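Long-range contact in tautomerase (Advenella mimigardefordensis DPN7, PDB 6VVW), which belongs to the tautomerase (MIF) superfamily and assembles as a trimer of beta-alpha-beta subunits: residues A[5-10]-A[42-47]. Numbering follows the deposited sequence.
Sequences QVQVTA and SLHEIE
L43 sets its CG anti to the backbone N (chi1 -176°), and the turn at chi2 brings CD1 back against strand 3-8, where it lies 3.6 Å from V6 CB. V8 meets it with CG1 in the crowded position between its own N and carbonyl carbon (chi1 54°); the V8 and L43 side chains cross obliquely, V8 CG1 lying 3.6 Å from L43 CD1, on the side of the sheet covered by helix 16-30. On the Q5, Q7 and S42 side, Q7 runs extended from a CG anti to its carbonyl carbon, and I46, with CG1 placed likewise, lays CD1 across the amide in a close van der Waals contact, 3.2 Å from Q7 OE1. That oxygen is hydrogen-bonded to S42 OG of the third subunit.

Q5 with S42 and V6 with L43 pair in parallel, as expected for a beta-alpha-beta crossover; T9 and I46 add a single separate bridge. V6 N reaches S42 O weakly, whereas H44 N sits nearly on the C=O axis of V6 O (170°), 2.9 Å away. I46 N repeats this with V8 O at 2.8 Å. Further along, A10 N closes on I46 O at a very short 2.5 Å, approaching from above the carbonyl plane. E45 swings beside A10, its OE1 bonded to G11 N and its OE2 in a salt bridge with K17.

V6, V8 and L43 thus lie on the helix-facing side with the E45-K17 salt bridge beside them, while the amide and hydroxyl on the other bind neighbouring subunits, so the same strand pair serves both the monomer core and the trimer interface.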
ATOM      1  N   GLN A   5      -7.341   1.343   2.056  1.00 21.28           N
ATOM      2  CA  GLN A   5      -6.975   1.849   0.746  1.00 19.15           C
ATOM      3  C   GLN A   5      -7.455   0.811  -0.237  1.00 15.80           C
ATOM      4  O   GLN A   5      -7.400  -0.386   0.057  1.00 16.22           O
ATOM      5  CB  GLN A   5      -5.454   2.085   0.604  1.00 18.48           C
ATOM      6  CG  GLN A   5      -4.868   2.924   1.709  1.00 17.09           C
ATOM      7  CD  GLN A   5      -3.427   3.309   1.461  1.00 20.78           C
ATOM      8  OE1 GLN A   5      -2.788   2.812   0.530  1.00 23.67           O
ATOM      9  NE2 GLN A   5      -2.908   4.224   2.280  1.00 13.49           N
ATOM     10  N   VAL A   6      -7.944   1.269  -1.385  1.00 19.55           N
ATOM     11  CA  VAL A   6      -8.687   0.424  -2.317  1.00 17.47           C
ATOM     12  C   VAL A   6      -8.261   0.749  -3.736  1.00 19.72           C
ATOM     13  O   VAL A   6      -8.253   1.919  -4.130  1.00 19.47           O
ATOM     14  CB  VAL A   6     -10.208   0.631  -2.191  1.00 14.63           C
ATOM     15  CG1 VAL A   6     -10.929  -0.469  -2.905  1.00 14.19           C
ATOM     16  CG2 VAL A   6     -10.638   0.738  -0.745  1.00 17.34           C
ATOM     17  N   GLN A   7      -7.949  -0.280  -4.522  1.00 20.31           N
ATOM     18  CA  GLN A   7      -7.751  -0.126  -5.956  1.00 18.65           C
ATOM     19  C   GLN A   7      -8.915  -0.780  -6.679  1.00 21.55           C
ATOM     20  O   GLN A   7      -9.168  -1.974  -6.498  1.00 20.64           O
ATOM     21  CB  GLN A   7      -6.433  -0.744  -6.403  1.00 20.70           C
ATOM     22  CG  GLN A   7      -5.238   0.078  -6.008  1.00 17.92           C
ATOM     23  CD  GLN A   7      -3.902  -0.601  -6.300  1.00 20.80           C
ATOM     24  OE1 GLN A   7      -3.846  -1.695  -6.875  1.00 22.34           O
ATOM     25  NE2 GLN A   7      -2.806   0.059  -5.901  1.00 20.54           N
ATOM     26  N   VAL A   8      -9.631   0.004  -7.483  1.00 18.78           N
ATOM     27  CA  VAL A   8     -10.684  -0.519  -8.341  1.00 20.36           C
ATOM     28  C   VAL A   8     -10.293  -0.269  -9.786  1.00 19.38           C
ATOM     29  O   VAL A   8      -9.624   0.717 -10.085  1.00 20.86           O
ATOM     30  CB  VAL A   8     -12.037   0.139  -8.028  1.00 21.32           C
ATOM     31  CG1 VAL A   8     -11.903   1.631  -8.108  1.00 17.75           C
ATOM     32  CG2 VAL A   8     -13.101  -0.360  -8.991  1.00 23.89           C
ATOM     33  N   THR A   9     -10.699  -1.155 -10.685  1.00 18.83           N
ATOM     34  CA  THR A   9     -10.529  -0.855 -12.103  1.00 21.75           C
ATOM     35  C   THR A   9     -11.230   0.471 -12.411  1.00 23.67           C
ATOM     36  O   THR A   9     -12.298   0.768 -11.866  1.00 22.14           O
ATOM     37  CB  THR A   9     -11.084  -1.998 -12.968  1.00 19.49           C
ATOM     38  OG1 THR A   9     -10.427  -2.019 -14.237  1.00 21.77           O
ATOM     39  CG2 THR A   9     -12.556  -1.834 -13.238  1.00 21.51           C
ATOM     40  N   ALA A  10     -10.600   1.313 -13.231  1.00 22.53           N
ATOM     41  CA  ALA A  10     -11.152   2.644 -13.438  1.00 19.33           C
ATOM     42  C   ALA A  10     -12.478   2.580 -14.190  1.00 21.06           C
ATOM     43  O   ALA A  10     -12.768   1.616 -14.912  1.00 24.86           O
ATOM     44  CB  ALA A  10     -10.166   3.515 -14.215  1.00 20.58           C
ATOM     45  N   SER A  42      -9.914   5.082   1.445  1.00 19.30           N
ATOM     46  CA  SER A  42      -9.426   5.855   0.314  1.00 18.10           C
ATOM     47  C   SER A  42      -9.587   5.035  -0.953  1.00 17.86           C
ATOM     48  O   SER A  42      -9.111   3.900  -1.015  1.00 21.23           O
ATOM     49  CB  SER A  42      -7.967   6.223   0.516  1.00 20.87           C
ATOM     50  OG  SER A  42      -7.118   5.268  -0.094  1.00 18.96           O
ATOM     51  N   LEU A  43     -10.219   5.604  -1.975  1.00 16.95           N
ATOM     52  CA  LEU A  43     -10.351   4.912  -3.248  1.00 17.10           C
ATOM     53  C   LEU A  43      -9.428   5.523  -4.294  1.00 21.71           C
ATOM     54  O   LEU A  43      -9.355   6.750  -4.423  1.00 24.65           O
ATOM     55  CB  LEU A  43     -11.799   4.950  -3.745  1.00 20.53           C
ATOM     56  CG  LEU A  43     -11.988   4.146  -5.028  1.00 18.79           C
ATOM     57  CD1 LEU A  43     -11.517   2.763  -4.717  1.00 21.77           C
ATOM     58  CD2 LEU A  43     -13.425   4.083  -5.439  1.00 18.45           C
ATOM     59  N   HIS A  44      -8.749   4.657  -5.065  1.00 19.33           N
ATOM     60  CA  HIS A  44      -7.745   5.068  -6.054  1.00 18.14           C
ATOM     61  C   HIS A  44      -7.932   4.228  -7.312  1.00 20.10           C
ATOM     62  O   HIS A  44      -7.354   3.144  -7.421  1.00 22.29           O
ATOM     63  CB  HIS A  44      -6.351   4.900  -5.475  1.00 18.68           C
ATOM     64  CG  HIS A  44      -5.253   4.832  -6.493  1.00 20.58           C
ATOM     65  ND1 HIS A  44      -5.272   5.546  -7.675  1.00 21.16           N
ATOM     66  CD2 HIS A  44      -4.080   4.151  -6.487  1.00 19.69           C
ATOM     67  CE1 HIS A  44      -4.163   5.304  -8.352  1.00 18.89           C
ATOM     68  NE2 HIS A  44      -3.428   4.453  -7.659  1.00 20.68           N
ATOM     69  N   GLU A  45      -8.713   4.736  -8.266  1.00 17.75           N
ATOM     70  CA  GLU A  45      -9.035   3.942  -9.441  1.00 18.53           C
ATOM     71  C   GLU A  45      -7.815   3.754 -10.327  1.00 18.44           C
ATOM     72  O   GLU A  45      -6.910   4.583 -10.374  1.00 18.51           O
ATOM     73  CB  GLU A  45     -10.138   4.576 -10.276  1.00 19.55           C
ATOM     74  CG  GLU A  45     -11.057   5.530  -9.557  1.00 22.52           C
ATOM     75  CD  GLU A  45     -12.083   6.118 -10.507  1.00 21.66           C
ATOM     76  OE1 GLU A  45     -12.402   5.448 -11.507  1.00 18.56           O
ATOM     77  OE2 GLU A  45     -12.587   7.229 -10.246  1.00 31.10           O
ATOM     78  N   ILE A  46      -7.826   2.658 -11.069  1.00 20.91           N
ATOM     79  CA  ILE A  46      -6.670   2.179 -11.804  1.00 21.18           C
ATOM     80  C   ILE A  46      -7.089   1.978 -13.248  1.00 20.64           C
ATOM     81  O   ILE A  46      -8.134   1.377 -13.518  1.00 21.88           O
ATOM     82  CB  ILE A  46      -6.129   0.866 -11.214  1.00 23.02           C
ATOM     83  CG1 ILE A  46      -5.603   1.089  -9.799  1.00 21.35           C
ATOM     84  CG2 ILE A  46      -5.035   0.328 -12.079  1.00 22.05           C
ATOM     85  CD1 ILE A  46      -4.545   0.114  -9.418  1.00 21.74           C
ATOM     86  N   GLU A  47      -6.287   2.488 -14.168  1.00 20.56           N
ATOM     87  CA  GLU A  47      -6.621   2.361 -15.571  1.00 22.72           C
ATOM     88  C   GLU A  47      -6.424   0.929 -16.025  1.00 22.25           C
ATOM     89  O   GLU A  47      -5.482   0.252 -15.606  1.00 23.83           O
ATOM     90  CB  GLU A  47      -5.746   3.281 -16.425  1.00 23.04           C
ATOM     91  CG  GLU A  47      -6.424   4.530 -16.913  1.00 24.78           C
ATOM     92  CD  GLU A  47      -7.693   4.240 -17.687  1.00 21.96           C
ATOM     93  OE1 GLU A  47      -7.783   3.173 -18.333  1.00 21.06           O
ATOM     94  OE2 GLU A  47      -8.601   5.092 -17.647  1.00 19.10           O
TER